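Local coordinates for protein succinate dehydrogenase (Membrane anchor subunit) (Mycolicibacterium smegmatis, PDB 7D6V) that probably anchors succinate dehydrogenase in the membrane and carries a Rieske-type [2Fe-2S] cluster likely to pass electrons toward quinone, at residues 201-210 / 233-244. Numbering follows the deposited sequence.
Sequences VYTLSCHSCR and VSKLNTRHMLFA. With FES (Fe2/s2 (inorganic) cluster), chain J.
With chi1 at -162°, His240 swings its imidazole away from its own backbone N and into the break between helices 188-204 and 207-215, where Ser205, its OG set by a chi1 of 70° between backbone N and carbonyl carbon, meets the ring. His240 ND1 donates to Ser205 OG, in a bond modelled as very short and so uncertain in geometry, while NE2, the other ring nitrogen, binds iron FE1 of the cluster at 2.6 Å. The serine hydroxyl in turn donates to Tyr202 O (3.1 Å from OG). Tyr202 lies nearly parallel to the imidazole, but slid so far that the rings barely overlap.

Asn237 ND2 donates almost straight (166°) to Ser205 O at 2.6 Å; the same nitrogen sits over the centre of the His207 ring, amide and imidazole planes nearly perpendicular. Farther out, Val201 CG1 sits over the Phe243 face in a CH-pi contact, 3.7 Å from the centroid, and the extended Arg210 reaches Ser234 OG, also bonded to Trp230 O, through NE, 2.9 Å away.

Cys206 binds the second iron with His155, and Cys114 joins His240 on the first: the two-Cys, two-His set of a membrane-embedded Rieske-type cluster, here one of each per iron, unlike the classical centre.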
loop_
_atom_site.group_PDB
_atom_site.type_symbol
_atom_site.label_atom_id
_atom_site.label_comp_id
_atom_site.label_asym_id
_atom_site.label_seq_id
_atom_site.Cartn_x
_atom_site.Cartn_y
_atom_site.Cartn_z
ATOM N N VAL C 201 37.063 0.168 3.352
ATOM C CA VAL C 201 35.694 -0.019 2.875
ATOM C C VAL C 201 34.726 -0.088 4.050
ATOM O O VAL C 201 33.663 0.547 4.046
ATOM C CB VAL C 201 35.600 -1.275 1.992
ATOM C CG1 VAL C 201 34.158 -1.558 1.622
ATOM C CG2 VAL C 201 36.440 -1.103 0.745
ATOM N N TYR C 202 35.085 -0.857 5.080
ATOM C CA TYR C 202 34.223 -0.976 6.252
ATOM C C TYR C 202 34.069 0.359 6.972
ATOM O O TYR C 202 32.970 0.713 7.411
ATOM C CB TYR C 202 34.775 -2.034 7.204
ATOM C CG TYR C 202 34.088 -2.050 8.546
ATOM C CD1 TYR C 202 32.754 -2.410 8.661
ATOM C CD2 TYR C 202 34.772 -1.699 9.699
ATOM C CE1 TYR C 202 32.123 -2.423 9.884
ATOM C CE2 TYR C 202 34.149 -1.709 10.924
ATOM C CZ TYR C 202 32.826 -2.073 11.012
ATOM O OH TYR C 202 32.207 -2.085 12.237
ATOM N N THR C 203 35.161 1.110 7.106
ATOM C CA THR C 203 35.097 2.406 7.772
ATOM C C THR C 203 34.253 3.400 6.983
ATOM O O THR C 203 33.525 4.206 7.571
ATOM C CB THR C 203 36.509 2.949 7.990
ATOM O OG1 THR C 203 37.316 1.935 8.599
ATOM C CG2 THR C 203 36.484 4.167 8.889
ATOM N N LEU C 204 34.334 3.362 5.655
ATOM C CA LEU C 204 33.589 4.307 4.836
ATOM C C LEU C 204 32.148 3.885 4.592
ATOM O O LEU C 204 31.361 4.703 4.107
ATOM C CB LEU C 204 34.293 4.518 3.496
ATOM C CG LEU C 204 35.661 5.195 3.561
ATOM C CD1 LEU C 204 36.173 5.483 2.164
ATOM C CD2 LEU C 204 35.591 6.466 4.386
ATOM N N SER C 205 31.778 2.649 4.912
ATOM C CA SER C 205 30.383 2.237 4.852
ATOM C C SER C 205 29.648 2.477 6.167
ATOM O O SER C 205 28.506 2.032 6.316
ATOM C CB SER C 205 30.281 0.767 4.446
ATOM O OG SER C 205 30.747 -0.087 5.470
ATOM N N CYS C 206 30.292 3.157 7.110
ATOM C CA CYS C 206 29.685 3.423 8.412
ATOM C C CYS C 206 28.435 4.296 8.327
ATOM O O CYS C 206 28.350 5.196 7.491
ATOM C CB CYS C 206 30.707 4.065 9.355
ATOM S SG CYS C 206 29.979 5.008 10.715
ATOM N N HIS C 207 27.467 4.021 9.198
ATOM C CA HIS C 207 26.226 4.788 9.236
ATOM C C HIS C 207 26.466 6.228 9.662
ATOM O O HIS C 207 25.743 7.128 9.222
ATOM C CB HIS C 207 25.223 4.128 10.179
ATOM C CG HIS C 207 24.428 3.031 9.547
ATOM N ND1 HIS C 207 24.685 1.698 9.779
ATOM C CD2 HIS C 207 23.376 3.069 8.697
ATOM C CE1 HIS C 207 23.829 0.962 9.095
ATOM N NE2 HIS C 207 23.024 1.770 8.429
ATOM N N SER C 208 27.453 6.466 10.526
ATOM C CA SER C 208 27.798 7.834 10.893
ATOM C C SER C 208 28.481 8.564 9.747
ATOM O O SER C 208 28.307 9.776 9.597
ATOM C CB SER C 208 28.689 7.842 12.133
ATOM O OG SER C 208 27.974 7.413 13.274
ATOM N N CYS C 209 29.269 7.851 8.941
ATOM C CA CYS C 209 29.851 8.457 7.749
ATOM C C CYS C 209 28.767 8.890 6.770
ATOM O O CYS C 209 28.854 9.967 6.171
ATOM C CB CYS C 209 30.814 7.477 7.082
ATOM S SG CYS C 209 31.604 8.107 5.588
ATOM N N ARG C 210 27.737 8.060 6.601
ATOM C CA ARG C 210 26.627 8.409 5.724
ATOM C C ARG C 210 25.934 9.680 6.193
ATOM O O ARG C 210 25.574 10.539 5.381
ATOM C CB ARG C 210 25.636 7.250 5.667
ATOM C CG ARG C 210 24.635 7.322 4.539
ATOM C CD ARG C 210 23.602 6.228 4.685
ATOM N NE ARG C 210 22.587 6.280 3.642
ATOM C CZ ARG C 210 21.390 5.719 3.745
ATOM N NH1 ARG C 210 21.055 5.069 4.847
ATOM N NH2 ARG C 210 20.526 5.813 2.749
ATOM N N VAL C 233 28.389 6.412 -0.685
ATOM C CA VAL C 233 28.465 5.891 0.674
ATOM C C VAL C 233 27.237 5.051 1.002
ATOM O O VAL C 233 27.341 4.057 1.721
ATOM C CB VAL C 233 28.666 7.045 1.674
ATOM C CG1 VAL C 233 28.404 6.587 3.091
ATOM C CG2 VAL C 233 30.076 7.591 1.558
ATOM N N SER C 234 26.066 5.415 0.481
ATOM C CA SER C 234 24.870 4.607 0.696
ATOM C C SER C 234 24.970 3.269 -0.022
ATOM O O SER C 234 24.559 2.231 0.517
ATOM C CB SER C 234 23.634 5.374 0.233
ATOM O OG SER C 234 23.510 6.602 0.920
ATOM N N LYS C 235 25.506 3.276 -1.246
ATOM C CA LYS C 235 25.736 2.015 -1.943
ATOM C C LYS C 235 26.662 1.109 -1.141
ATOM O O LYS C 235 26.433 -0.101 -1.053
ATOM C CB LYS C 235 26.306 2.268 -3.336
ATOM C CG LYS C 235 25.257 2.353 -4.424
ATOM C CD LYS C 235 25.495 3.530 -5.350
ATOM C CE LYS C 235 26.888 3.498 -5.945
ATOM N NZ LYS C 235 27.143 4.690 -6.798
ATOM N N LEU C 236 27.713 1.678 -0.548
ATOM C CA LEU C 236 28.586 0.882 0.313
ATOM C C LEU C 236 27.864 0.425 1.577
ATOM O O LEU C 236 28.057 -0.705 2.037
ATOM C CB LEU C 236 29.837 1.674 0.678
ATOM C CG LEU C 236 30.947 1.734 -0.365
ATOM C CD1 LEU C 236 32.198 2.322 0.249
ATOM C CD2 LEU C 236 31.221 0.353 -0.924
ATOM N N ASN C 237 27.037 1.295 2.153
ATOM C CA ASN C 237 26.377 1.031 3.422
ATOM C C ASN C 237 25.323 -0.059 3.314
ATOM O O ASN C 237 25.001 -0.693 4.322
ATOM C CB ASN C 237 25.759 2.331 3.941
ATOM C CG ASN C 237 25.097 2.171 5.288
ATOM O OD1 ASN C 237 23.875 2.099 5.382
ATOM N ND2 ASN C 237 25.900 2.127 6.340
ATOM N N THR C 238 24.777 -0.286 2.119
ATOM C CA THR C 238 23.843 -1.396 1.952
ATOM C C THR C 238 24.480 -2.749 2.262
ATOM O O THR C 238 23.758 -3.704 2.568
ATOM C CB THR C 238 23.278 -1.414 0.533
ATOM O OG1 THR C 238 24.353 -1.367 -0.413
ATOM C CG2 THR C 238 22.360 -0.232 0.315
ATOM N N ARG C 239 25.808 -2.852 2.197
ATOM C CA ARG C 239 26.536 -4.086 2.465
ATOM C C ARG C 239 27.364 -4.000 3.744
ATOM O O ARG C 239 28.404 -4.649 3.858
ATOM C CB ARG C 239 27.441 -4.441 1.287
ATOM C CG ARG C 239 26.742 -4.764 -0.025
ATOM C CD ARG C 239 25.915 -6.035 0.064
ATOM N NE ARG C 239 24.568 -5.809 0.574
ATOM C CZ ARG C 239 23.752 -6.777 0.974
ATOM N NH1 ARG C 239 24.148 -8.041 0.928
ATOM N NH2 ARG C 239 22.540 -6.481 1.424
ATOM N N HIS C 240 26.915 -3.201 4.714
ATOM C CA HIS C 240 27.719 -2.953 5.905
ATOM C C HIS C 240 27.814 -4.182 6.802
ATOM O O HIS C 240 28.847 -4.391 7.449
ATOM C CB HIS C 240 27.147 -1.766 6.678
ATOM C CG HIS C 240 28.104 -1.164 7.655
ATOM N ND1 HIS C 240 29.362 -0.735 7.295
ATOM C CD2 HIS C 240 27.992 -0.922 8.981
ATOM C CE1 HIS C 240 29.981 -0.251 8.355
ATOM N NE2 HIS C 240 29.171 -0.353 9.391
ATOM N N MET C 241 26.750 -4.985 6.873
ATOM C CA MET C 241 26.804 -6.249 7.604
ATOM C C MET C 241 27.944 -7.131 7.122
ATOM O O MET C 241 28.660 -7.733 7.929
ATOM C CB MET C 241 25.480 -6.995 7.453
ATOM C CG MET C 241 25.423 -8.306 8.213
ATOM S SD MET C 241 23.848 -9.159 8.043
ATOM C CE MET C 241 23.957 -9.714 6.346
ATOM N N LEU C 242 28.118 -7.230 5.806
ATOM C CA LEU C 242 29.098 -8.153 5.248
ATOM C C LEU C 242 30.522 -7.683 5.516
ATOM O O LEU C 242 31.401 -8.495 5.829
ATOM C CB LEU C 242 28.851 -8.312 3.750
ATOM C CG LEU C 242 29.677 -9.354 3.002
ATOM C CD1 LEU C 242 29.119 -10.742 3.239
ATOM C CD2 LEU C 242 29.713 -9.031 1.520
ATOM N N PHE C 243 30.766 -6.377 5.395
ATOM C CA PHE C 243 32.123 -5.865 5.522
ATOM C C PHE C 243 32.655 -6.003 6.940
ATOM O O PHE C 243 33.858 -6.193 7.124
ATOM C CB PHE C 243 32.180 -4.408 5.063
ATOM C CG PHE C 243 31.823 -4.217 3.617
ATOM C CD1 PHE C 243 32.239 -5.126 2.661
ATOM C CD2 PHE C 243 31.068 -3.131 3.215
ATOM C CE1 PHE C 243 31.909 -4.956 1.334
ATOM C CE2 PHE C 243 30.734 -2.955 1.887
ATOM C CZ PHE C 243 31.156 -3.870 0.946
ATOM N N ALA C 244 31.785 -5.942 7.950
ATOM C CA ALA C 244 32.236 -6.136 9.324
ATOM C C ALA C 244 32.832 -7.527 9.518
ATOM O O ALA C 244 33.959 -7.676 10.013
ATOM C CB ALA C 244 31.072 -5.907 10.285
HETATM FE FE1 FES J . 28.954 0.343 11.841
HETATM FE FE2 FES J . 29.833 2.883 11.940
HETATM S S1 FES J . 27.752 2.174 12.008
HETATM S S2 FES J . 31.028 1.058 11.696
#